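Local coordinates for putative ubiquinone biosynthesis protein (Nostoc punctiforme, PDB 3MSQ) that probably takes part in ubiquinone biosynthesis as a member of the Coq4 superfamily, although its exact biochemical role is not established, at residues 16-24 / 160-168; 36-44 / 115-123. All coordinates share one frame; numbering follows the deposited sequence.

Interaction 1 (16-24 / 160-168); sequences AYIQFLASS and MLLSFGMVM
Phe20 and Phe164 meet where two helices lean together, and their rings are neither stacked nor edge-to-face: the planes stand at 43°, with centroids 4.4 Å apart. Phe20 CE2 lies over the centre of one face of the Phe164 ring, while Met168 CG covers the opposite face toward the rim, so the ring is held between Phe20 of the partner helix and Met168 of its own. Phe164 reaches this place because its CG is anti to the backbone N (chi1 169°), swinging the ring out toward segment 16-24. Ser24 adds CB at the ring edge, in its plane. Ser24 OG is tied back by a 2.6 Å hydrogen bond to Phe20 O; Ser24 N reaches the same oxygen from the other face of the carbonyl plane. Leu161 also reaches the Phe20 ring end obliquely, CD2 3.7 Å from Phe20 CE2.

The helices run in the same general direction, their axes 37° apart, and Tyr17 packs as a knob into the hole formed by Met160, Ser163, Phe164 and Val167 of a segment predicted to be transmembrane. Met160 makes an oblique Met-aromatic contact, its SE 4.8 Å from the Tyr17 ring centroid. The phenol oxygen passes Ser163, Tyr17 OH to Ser163 CB 3.4 Å, and is hydrogen-bonded to Tyr17 OH of a second subunit, so the knob reaches through to the oligomer interface. Leu21 CD1 lies on one face of the Tyr17 ring, whereas Leu21 CD2 meets the selenomethionine methyl, Met168 CE, at 3.5 Å; bends at chi2 and chi3 of Met168 turn that methyl back toward Leu21.

Interaction 2 (36-44 / 115-123); sequences VFDFEDALD and ISYLKMLWR
Lys119 NZ is gripped by two carboxylates at once, Asp44 OD2 at 2.6 Å and Asp41 OD1 at 2.8 Å; a bend at chi3 (86°) of Lys119 brings the amine round to both. The two acceptors are used differently: Asp44 offers the syn lone pair of OD2, whereas Asp41 OD1 is met from above its carboxylate plane. From the opposite face of that plane Arg123 NH2 binds the same Asp41 OD1 at 2.9 Å, with an N-H...O angle of 140°, so one oxygen joins both basic side chains. Arg123, extended from CG to NE, also makes a weak bond of 3.3 Å from NE to Glu40 OE1, whose carboxylate stands almost perpendicular to the guanidinium. Around the Arg123 guanidinium the two acids lie near the edge, and Phe37 CD1 and Lys119 CG pack on opposite faces.

A second shell sets these groups in place. Arg123 NH1 is bonded to Lys107 O. The other Glu40 oxygen, OE2, rests 3.4 Å from CD1 of Trp122, itself stacked with His126, and Ile115 CG2 packs beside the Asp44 carboxylate. The paired charges would be expected to favour the ionised forms of Lys119, Asp41 and Asp44. Three acids on one helical segment and its following turn, facing two bases a helical turn apart on a nearly antiparallel neighbour, form an interhelical salt-bridge network in this all-helical Coq4-family fold.

How the interactions relate
Interactions 1 and 2 illustrate how one short helix can tie two different kinds of contact together. Their centres are about 16 Å apart, and helix 32-42, which carries acids of interaction 2, follows helix 11-23 of interaction 1 in the chain. Along the sequence the order is 16-24, 36-44, 115-123, 160-168, so interaction 1 encloses interaction 2. The two meet directly through Phe39, which stacks on Phe20 and packs against Met160, and through Ala42, which touches Ala16. Helix 32-42 thus turns an apolar side to the helices of interaction 1 and a charged one to helix 114-133, joining the helices that meet the second subunit to helix 114-133 of the same chain.

Interaction 1 (16-24 / 160-168)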
# COMPACT_ATOMS: atom_id res chain seq x y z
N ALA A 16 3.97 -1.50 7.52
CA ALA A 16 4.30 -0.28 8.28
C ALA A 16 4.93 0.79 7.38
O ALA A 16 4.65 1.99 7.56
CB ALA A 16 5.23 -0.62 9.41
N TYR A 17 5.76 0.35 6.41
CA TYR A 17 6.46 1.22 5.46
C TYR A 17 5.44 1.78 4.47
O TYR A 17 5.47 2.98 4.18
CB TYR A 17 7.59 0.43 4.78
CG TYR A 17 8.37 1.18 3.72
CD1 TYR A 17 9.14 2.29 4.05
CD2 TYR A 17 8.40 0.73 2.41
CE1 TYR A 17 9.89 2.97 3.08
CE2 TYR A 17 9.14 1.40 1.43
CZ TYR A 17 9.87 2.52 1.77
OH TYR A 17 10.59 3.18 0.79
N ILE A 18 4.52 0.92 3.98
CA ILE A 18 3.45 1.31 3.06
C ILE A 18 2.54 2.35 3.76
O ILE A 18 2.20 3.37 3.16
CB ILE A 18 2.68 0.06 2.54
CG1 ILE A 18 3.53 -0.71 1.49
CG2 ILE A 18 1.29 0.43 1.99
CD1 ILE A 18 3.08 -2.10 1.15
N GLN A 19 2.22 2.11 5.04
CA GLN A 19 1.43 3.00 5.89
C GLN A 19 2.13 4.37 5.96
O GLN A 19 1.51 5.40 5.65
CB GLN A 19 1.27 2.39 7.30
CG GLN A 19 0.50 3.26 8.29
CD GLN A 19 0.67 2.82 9.74
OE1 GLN A 19 0.98 1.66 10.07
NE2 GLN A 19 0.41 3.74 10.65
N PHE A 20 3.45 4.36 6.28
CA PHE A 20 4.29 5.53 6.40
C PHE A 20 4.35 6.35 5.09
O PHE A 20 4.11 7.56 5.12
CB PHE A 20 5.69 5.14 6.89
CG PHE A 20 6.52 6.30 7.39
CD1 PHE A 20 6.11 7.08 8.46
CD2 PHE A 20 7.73 6.62 6.77
CE1 PHE A 20 6.86 8.18 8.88
CE2 PHE A 20 8.51 7.70 7.23
CZ PHE A 20 8.05 8.49 8.26
N LEU A 21 4.60 5.68 3.95
CA LEU A 21 4.66 6.35 2.65
C LEU A 21 3.34 7.05 2.36
O LEU A 21 3.33 8.23 2.00
CB LEU A 21 4.97 5.35 1.52
CG LEU A 21 6.32 4.63 1.52
CD1 LEU A 21 6.23 3.38 0.70
CD2 LEU A 21 7.43 5.51 1.01
N ALA A 22 2.22 6.30 2.51
CA ALA A 22 0.88 6.76 2.21
C ALA A 22 0.39 7.90 3.09
O ALA A 22 -0.28 8.79 2.59
CB ALA A 22 -0.10 5.60 2.22
N SER A 23 0.72 7.87 4.41
CA SER A 23 0.30 8.94 5.33
C SER A 23 1.06 10.20 5.01
O SER A 23 0.47 11.30 4.98
CB SER A 23 0.49 8.53 6.79
OG SER A 23 1.83 8.19 7.09
N SER A 24 2.35 10.04 4.63
CA SER A 24 3.25 11.12 4.25
C SER A 24 2.93 11.76 2.90
O SER A 24 3.66 12.65 2.47
CB SER A 24 4.70 10.64 4.26
OG SER A 24 5.01 10.00 5.50
N MSE A 160 14.92 2.62 6.37
CA MSE A 160 13.55 2.96 6.02
C MSE A 160 13.44 4.44 5.75
O MSE A 160 12.94 4.82 4.68
CB MSE A 160 12.57 2.55 7.12
CG MSE A 160 12.53 1.03 7.40
SE MSE A 160 12.21 -0.12 5.85
CE MSE A 160 13.89 -0.89 5.72
N LEU A 161 14.00 5.28 6.67
CA LEU A 161 14.00 6.74 6.52
C LEU A 161 14.79 7.22 5.34
O LEU A 161 14.39 8.23 4.76
CB LEU A 161 14.37 7.50 7.81
CG LEU A 161 13.31 7.52 8.92
CD1 LEU A 161 13.84 8.17 10.17
CD2 LEU A 161 11.99 8.17 8.46
N LEU A 162 15.86 6.49 4.93
CA LEU A 162 16.63 6.84 3.73
C LEU A 162 15.82 6.60 2.49
O LEU A 162 15.63 7.56 1.74
CB LEU A 162 17.97 6.12 3.64
CG LEU A 162 19.16 7.03 3.56
CD1 LEU A 162 19.98 6.91 4.80
CD2 LEU A 162 20.03 6.67 2.43
N SER A 163 15.29 5.36 2.28
CA SER A 163 14.43 4.96 1.14
C SER A 163 13.25 5.89 1.00
O SER A 163 13.00 6.41 -0.08
CB SER A 163 13.92 3.54 1.31
OG SER A 163 15.01 2.64 1.27
N PHE A 164 12.55 6.13 2.12
CA PHE A 164 11.40 7.02 2.24
C PHE A 164 11.77 8.40 1.70
O PHE A 164 11.08 8.91 0.81
CB PHE A 164 10.94 7.11 3.71
CG PHE A 164 9.94 8.19 3.99
CD1 PHE A 164 8.58 7.98 3.75
CD2 PHE A 164 10.35 9.44 4.44
CE1 PHE A 164 7.65 9.00 3.99
CE2 PHE A 164 9.42 10.46 4.67
CZ PHE A 164 8.08 10.24 4.43
N GLY A 165 12.86 8.95 2.24
CA GLY A 165 13.45 10.23 1.87
C GLY A 165 13.60 10.36 0.37
O GLY A 165 12.93 11.19 -0.25
N MSE A 166 14.37 9.44 -0.22
CA MSE A 166 14.63 9.37 -1.66
C MSE A 166 13.37 9.33 -2.52
O MSE A 166 13.27 10.09 -3.48
CB MSE A 166 15.51 8.17 -1.97
CG MSE A 166 17.01 8.47 -1.95
SE MSE A 166 18.02 6.82 -2.06
CE MSE A 166 17.85 6.30 -0.36
N VAL A 167 12.40 8.46 -2.15
CA VAL A 167 11.11 8.25 -2.83
C VAL A 167 10.21 9.51 -2.74
O VAL A 167 9.64 9.92 -3.75
CB VAL A 167 10.41 6.99 -2.25
CG1 VAL A 167 8.98 6.85 -2.75
CG2 VAL A 167 11.19 5.74 -2.59
N MSE A 168 10.05 10.09 -1.54
CA MSE A 168 9.18 11.25 -1.33
C MSE A 168 9.67 12.52 -2.02
O MSE A 168 8.85 13.28 -2.55
CB MSE A 168 8.90 11.46 0.15
CG MSE A 168 8.09 10.31 0.79
SE MSE A 168 6.30 10.03 0.04
CE MSE A 168 6.57 8.42 -0.65

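Interaction 2 (36-44 / 115-123)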
# COMPACT_ATOMS: atom_id res chain seq x y z
N VAL A 36 6.51 8.72 12.88
CA VAL A 36 7.84 8.07 12.85
C VAL A 36 7.97 7.09 14.00
O VAL A 36 8.48 5.99 13.81
CB VAL A 36 9.01 9.09 12.79
CG1 VAL A 36 10.34 8.39 12.53
CG2 VAL A 36 8.75 10.14 11.73
N PHE A 37 7.46 7.47 15.20
CA PHE A 37 7.46 6.61 16.37
C PHE A 37 6.63 5.36 16.14
O PHE A 37 7.11 4.27 16.46
CB PHE A 37 7.01 7.37 17.62
CG PHE A 37 7.89 8.53 18.05
CD1 PHE A 37 9.27 8.46 17.91
CD2 PHE A 37 7.34 9.66 18.62
CE1 PHE A 37 10.08 9.53 18.30
CE2 PHE A 37 8.15 10.73 19.04
CZ PHE A 37 9.52 10.65 18.88
N ASP A 38 5.41 5.49 15.56
CA ASP A 38 4.51 4.38 15.25
C ASP A 38 5.19 3.41 14.29
O ASP A 38 5.05 2.19 14.45
CB ASP A 38 3.19 4.88 14.61
CG ASP A 38 2.25 5.70 15.48
OD1 ASP A 38 2.43 5.70 16.72
OD2 ASP A 38 1.32 6.32 14.92
N PHE A 39 5.93 3.96 13.30
CA PHE A 39 6.66 3.19 12.29
C PHE A 39 7.82 2.42 12.93
O PHE A 39 7.94 1.20 12.73
CB PHE A 39 7.16 4.12 11.17
CG PHE A 39 7.88 3.48 10.00
CD1 PHE A 39 7.68 2.13 9.68
CD2 PHE A 39 8.71 4.22 9.18
CE1 PHE A 39 8.34 1.54 8.61
CE2 PHE A 39 9.37 3.63 8.10
CZ PHE A 39 9.18 2.30 7.83
N GLU A 40 8.66 3.14 13.71
CA GLU A 40 9.80 2.62 14.45
C GLU A 40 9.38 1.40 15.26
O GLU A 40 10.07 0.39 15.22
CB GLU A 40 10.28 3.72 15.41
CG GLU A 40 11.71 4.15 15.21
CD GLU A 40 12.25 4.88 16.42
OE1 GLU A 40 11.96 6.10 16.58
OE2 GLU A 40 12.91 4.22 17.25
N ASP A 41 8.24 1.52 15.96
CA ASP A 41 7.62 0.48 16.80
C ASP A 41 7.25 -0.77 15.98
O ASP A 41 7.45 -1.90 16.44
CB ASP A 41 6.37 1.04 17.53
CG ASP A 41 6.61 2.11 18.59
OD1 ASP A 41 7.80 2.41 18.90
OD2 ASP A 41 5.61 2.66 19.10
N ALA A 42 6.71 -0.55 14.77
CA ALA A 42 6.29 -1.63 13.88
C ALA A 42 7.48 -2.43 13.33
O ALA A 42 7.30 -3.58 12.90
CB ALA A 42 5.46 -1.07 12.76
N LEU A 43 8.70 -1.85 13.38
CA LEU A 43 9.89 -2.53 12.88
C LEU A 43 10.52 -3.42 13.95
O LEU A 43 11.37 -4.24 13.62
CB LEU A 43 10.91 -1.52 12.33
CG LEU A 43 10.48 -0.61 11.21
CD1 LEU A 43 11.48 0.51 11.02
CD2 LEU A 43 10.25 -1.38 9.91
N ASP A 44 10.11 -3.29 15.21
CA ASP A 44 10.65 -4.09 16.32
C ASP A 44 10.43 -5.60 16.17
O ASP A 44 11.20 -6.40 16.70
CB ASP A 44 10.03 -3.64 17.66
CG ASP A 44 10.32 -2.20 18.09
OD1 ASP A 44 11.24 -1.54 17.49
OD2 ASP A 44 9.66 -1.74 19.05
N ILE A 115 16.01 -4.48 22.17
CA ILE A 115 15.33 -3.68 21.13
C ILE A 115 14.64 -2.43 21.74
O ILE A 115 14.82 -1.32 21.22
CB ILE A 115 14.38 -4.57 20.28
CG1 ILE A 115 15.20 -5.48 19.35
CG2 ILE A 115 13.33 -3.74 19.52
CD1 ILE A 115 14.45 -6.68 18.77
N SER A 116 13.90 -2.59 22.88
CA SER A 116 13.28 -1.45 23.56
C SER A 116 14.38 -0.54 24.14
O SER A 116 14.22 0.69 24.16
CB SER A 116 12.27 -1.89 24.61
OG SER A 116 12.78 -2.91 25.45
N TYR A 117 15.52 -1.14 24.54
CA TYR A 117 16.64 -0.34 24.99
C TYR A 117 17.20 0.57 23.85
O TYR A 117 17.33 1.78 24.03
CB TYR A 117 17.77 -1.19 25.61
CG TYR A 117 19.00 -0.35 25.84
CD1 TYR A 117 18.95 0.80 26.63
CD2 TYR A 117 20.19 -0.63 25.18
CE1 TYR A 117 20.05 1.65 26.75
CE2 TYR A 117 21.32 0.18 25.35
CZ TYR A 117 21.24 1.32 26.13
OH TYR A 117 22.32 2.15 26.28
N LEU A 118 17.57 -0.01 22.71
CA LEU A 118 18.13 0.72 21.57
C LEU A 118 17.19 1.81 21.08
O LEU A 118 17.66 2.87 20.68
CB LEU A 118 18.48 -0.25 20.44
CG LEU A 118 19.09 0.34 19.17
CD1 LEU A 118 20.38 1.06 19.44
CD2 LEU A 118 19.26 -0.75 18.10
N LYS A 119 15.88 1.56 21.15
CA LYS A 119 14.84 2.52 20.77
C LYS A 119 14.94 3.73 21.68
O LYS A 119 14.98 4.86 21.18
CB LYS A 119 13.47 1.84 20.89
CG LYS A 119 12.36 2.50 20.11
CD LYS A 119 11.29 1.48 19.72
CE LYS A 119 10.30 1.29 20.79
NZ LYS A 119 9.19 0.46 20.33
N MSE A 120 15.03 3.50 23.01
CA MSE A 120 15.13 4.56 24.01
C MSE A 120 16.45 5.30 23.89
O MSE A 120 16.42 6.52 23.81
CB MSE A 120 14.86 4.06 25.43
CG MSE A 120 13.39 3.66 25.64
SE MSE A 120 12.12 5.06 25.16
CE MSE A 120 12.50 6.16 26.80
N LEU A 121 17.58 4.58 23.74
CA LEU A 121 18.88 5.23 23.56
C LEU A 121 18.85 6.20 22.34
O LEU A 121 19.29 7.35 22.43
CB LEU A 121 20.01 4.19 23.42
CG LEU A 121 21.41 4.75 23.18
CD1 LEU A 121 21.89 5.52 24.36
CD2 LEU A 121 22.40 3.67 22.80
N TRP A 122 18.29 5.72 21.24
CA TRP A 122 18.13 6.43 19.98
C TRP A 122 17.31 7.72 20.17
O TRP A 122 17.78 8.80 19.80
CB TRP A 122 17.48 5.46 18.96
CG TRP A 122 16.96 6.08 17.71
CD1 TRP A 122 15.64 6.24 17.34
CD2 TRP A 122 17.75 6.62 16.65
NE1 TRP A 122 15.57 6.87 16.12
CE2 TRP A 122 16.85 7.11 15.67
CE3 TRP A 122 19.13 6.73 16.42
CZ2 TRP A 122 17.30 7.69 14.48
CZ3 TRP A 122 19.57 7.33 15.26
CH2 TRP A 122 18.67 7.80 14.29
N ARG A 123 16.10 7.59 20.76
CA ARG A 123 15.18 8.71 20.99
C ARG A 123 15.74 9.75 21.95
O ARG A 123 15.62 10.94 21.69
CB ARG A 123 13.82 8.19 21.43
CG ARG A 123 13.06 7.44 20.35
CD ARG A 123 11.69 6.95 20.82
NE ARG A 123 11.06 6.16 19.76
CZ ARG A 123 9.90 5.52 19.87
NH1 ARG A 123 9.21 5.57 21.00
NH2 ARG A 123 9.42 4.82 18.85